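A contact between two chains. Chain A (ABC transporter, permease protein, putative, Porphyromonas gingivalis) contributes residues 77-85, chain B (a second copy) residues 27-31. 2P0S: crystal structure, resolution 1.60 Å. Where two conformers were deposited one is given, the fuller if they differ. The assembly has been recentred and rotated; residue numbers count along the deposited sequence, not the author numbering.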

# COMPACT_ATOMS: atom_id res chain seq x y z
N GLN A 77 -18.10 -0.65 -5.97
CA GLN A 77 -17.11 0.25 -5.41
C GLN A 77 -15.97 -0.53 -4.83
O GLN A 77 -16.17 -1.48 -4.16
CB GLN A 77 -17.67 1.22 -4.33
CG GLN A 77 -16.65 2.36 -3.93
CD GLN A 77 -17.22 3.56 -3.16
OE1 GLN A 77 -18.38 3.94 -3.31
NE2 GLN A 77 -16.38 4.19 -2.36
N LEU A 78 -14.76 -0.10 -5.12
CA LEU A 78 -13.56 -0.75 -4.65
C LEU A 78 -12.96 0.11 -3.54
O LEU A 78 -13.04 1.35 -3.62
CB LEU A 78 -12.58 -0.85 -5.82
CG LEU A 78 -12.94 -1.83 -6.91
CD1 LEU A 78 -12.13 -1.47 -8.18
CD2 LEU A 78 -12.75 -3.34 -6.43
N PRO A 79 -12.29 -0.51 -2.54
CA PRO A 79 -11.60 0.22 -1.47
C PRO A 79 -10.49 1.08 -2.06
O PRO A 79 -9.91 0.65 -3.06
CB PRO A 79 -10.84 -0.86 -0.80
CG PRO A 79 -11.65 -2.08 -0.97
CD PRO A 79 -12.16 -1.97 -2.34
N ALA A 80 -10.13 2.18 -1.42
CA ALA A 80 -9.11 3.05 -2.02
C ALA A 80 -7.77 2.33 -2.13
O ALA A 80 -6.95 2.72 -2.91
CB ALA A 80 -8.93 4.34 -1.20
N SER A 81 -7.56 1.34 -1.27
CA SER A 81 -6.39 0.48 -1.23
C SER A 81 -5.97 -0.11 -2.59
O SER A 81 -4.79 -0.22 -2.85
CB SER A 81 -6.66 -0.69 -0.26
OG SER A 81 -7.39 -1.76 -0.91
N VAL A 82 -6.94 -0.52 -3.43
CA VAL A 82 -6.71 -1.10 -4.77
C VAL A 82 -6.00 -0.03 -5.62
O VAL A 82 -4.91 -0.26 -6.11
CB VAL A 82 -8.04 -1.54 -5.40
CG1 VAL A 82 -7.86 -1.95 -6.73
CG2 VAL A 82 -8.73 -2.74 -4.58
N SER A 83 -6.54 1.15 -5.77
CA SER A 83 -5.83 2.19 -6.57
C SER A 83 -4.54 2.58 -5.89
O SER A 83 -3.53 2.80 -6.55
CB SER A 83 -6.72 3.40 -6.73
OG SER A 83 -5.79 4.50 -7.12
N ASN A 84 -4.58 2.72 -4.56
CA ASN A 84 -3.37 3.06 -3.75
C ASN A 84 -2.20 2.21 -4.20
O ASN A 84 -1.20 2.74 -4.78
CB ASN A 84 -3.62 2.87 -2.23
CG ASN A 84 -4.52 3.95 -1.67
OD1 ASN A 84 -5.01 3.85 -0.52
ND2 ASN A 84 -4.72 5.01 -2.47
N HIS A 85 -2.40 0.92 -4.03
CA HIS A 85 -1.40 -0.17 -4.19
C HIS A 85 -0.91 -0.21 -5.64
O HIS A 85 0.31 -0.18 -5.89
CB HIS A 85 -2.11 -1.51 -3.89
CG HIS A 85 -1.21 -2.72 -3.89
ND1 HIS A 85 -0.15 -2.88 -3.02
CD2 HIS A 85 -1.26 -3.87 -4.63
CE1 HIS A 85 0.43 -4.06 -3.23
NE2 HIS A 85 -0.23 -4.68 -4.18
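Chain B 27-31: ENDEF

Two acidic side chains of chain B meet two backbone amides of chain A, A:Ala80 N and A:Ser81 N. B:Asp29 OD2 accepts a hydrogen bond from A:Ala80 N at 3.0 Å. The N-H...O angle is 130°, so the bond is weak. B:Glu30 OE2 accepts a second one from A:Ser81 N at 2.8 Å. This bond is also weak, with an angle of 118°. A:Ala80 N and A:Ser81 N have no i-4 carbonyl partner within the helix, and here they turn to the carboxylates of chain B. The acceptors come from the second copy of the protein.

A third polar approach lies one turn further along the helix. A:Asn84 OD1 is 2.8 Å from B:Asn28 ND2. A:Asn84 has chi1 in the m well, and its CA-to-CB bond points toward chain B. Two conformers were deposited for this residue and one is given.

The chain A stretch enters as an extended segment, A:Gln77 to A:Pro79, and then turns into the helix. A:Val82 N bonds to A:Pro79 O at 3.2 Å. A:Asn84 N bonds to A:Ala80 O at 2.9 Å, and A:His85 N to A:Ser81 O at 2.9 Å.

Chain B has no regular helix or strand running through its stretch. Its bend is held by B:Asn28, whose OD1 accepts from B:Glu30 N at 2.9 Å and, weakly, from B:Phe31 N at 2.9 Å. B:Asn28 ND2 also gives a weak hydrogen bond to B:Glu30 OE2 at 2.9 Å. The same carboxylate oxygen therefore receives A:Ser81 N and B:Asn28 ND2, which ties the bend to the contact.

The CA atoms of A:Pro79 and B:Glu30 are 6.5 Å apart, as are those of A:Ala80 and B:Asp29. These two pairs are the nearest; the chain B stretch runs across chain A rather than alongside it.

Packing is modest, with 260 Å² buried over both sides. A:Ala80 packs against three polar side chains: its CB is 3.6 Å from B:Asn28 ND2, 3.5 Å from B:Asp29 OD2 and 3.6 Å from B:Glu30 OE2. A:Pro79 CB lies 3.5 Å from B:Glu30 OE1. A:Ser81 CB and B:Glu30 OE1 are modelled too close, at 2.8 Å, and nothing should be built on that pair. The CA-to-CB bond of A:Leu78 points sideways, and its side chain comes no nearer than 7.5 Å to the chain B stretch. A:Val82 and A:His85 are buried and make no contact with the chain B stretch.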

# COMPACT_ATOMS: atom_id res chain seq x y z
N GLU B 27 -5.99 10.58 5.04
CA GLU B 27 -7.30 10.15 5.49
C GLU B 27 -8.29 9.42 4.54
O GLU B 27 -9.44 9.75 4.60
CB GLU B 27 -8.04 11.33 6.14
CG GLU B 27 -7.26 12.27 7.17
CD GLU B 27 -7.03 11.62 8.53
OE1 GLU B 27 -7.38 10.44 8.59
OE2 GLU B 27 -6.48 12.26 9.47
N ASN B 28 -7.89 8.40 3.75
CA ASN B 28 -8.84 7.65 2.79
C ASN B 28 -10.27 7.12 3.32
O ASN B 28 -10.80 7.66 4.32
CB ASN B 28 -8.10 6.75 1.69
CG ASN B 28 -7.76 5.25 2.14
OD1 ASN B 28 -8.49 4.63 2.95
ND2 ASN B 28 -6.68 4.65 1.54
N ASP B 29 -10.93 6.20 2.59
CA ASP B 29 -12.31 5.72 2.94
C ASP B 29 -12.22 4.55 3.88
O ASP B 29 -13.16 4.31 4.70
CB ASP B 29 -13.18 5.31 1.71
CG ASP B 29 -12.35 5.07 0.42
OD1 ASP B 29 -11.86 6.14 -0.09
OD2 ASP B 29 -12.22 3.87 -0.05
N GLU B 30 -11.12 3.82 3.73
CA GLU B 30 -10.90 2.66 4.52
C GLU B 30 -10.16 3.10 5.73
O GLU B 30 -10.20 2.43 6.71
CB GLU B 30 -10.04 1.60 3.81
CG GLU B 30 -10.13 1.59 2.38
CD GLU B 30 -8.81 1.16 1.79
OE1 GLU B 30 -8.60 -0.07 1.71
OE2 GLU B 30 -7.98 2.05 1.45
N PHE B 31 -9.43 4.21 5.69
CA PHE B 31 -8.55 4.46 6.87
C PHE B 31 -8.56 5.84 7.37
O PHE B 31 -8.41 6.75 6.55
CB PHE B 31 -7.08 4.15 6.58
CG PHE B 31 -6.84 2.73 6.16
CD1 PHE B 31 -7.09 1.66 7.00
CD2 PHE B 31 -6.46 2.49 4.86
CE1 PHE B 31 -6.84 0.35 6.46
CE2 PHE B 31 -6.22 1.28 4.37
CZ PHE B 31 -6.39 0.22 5.14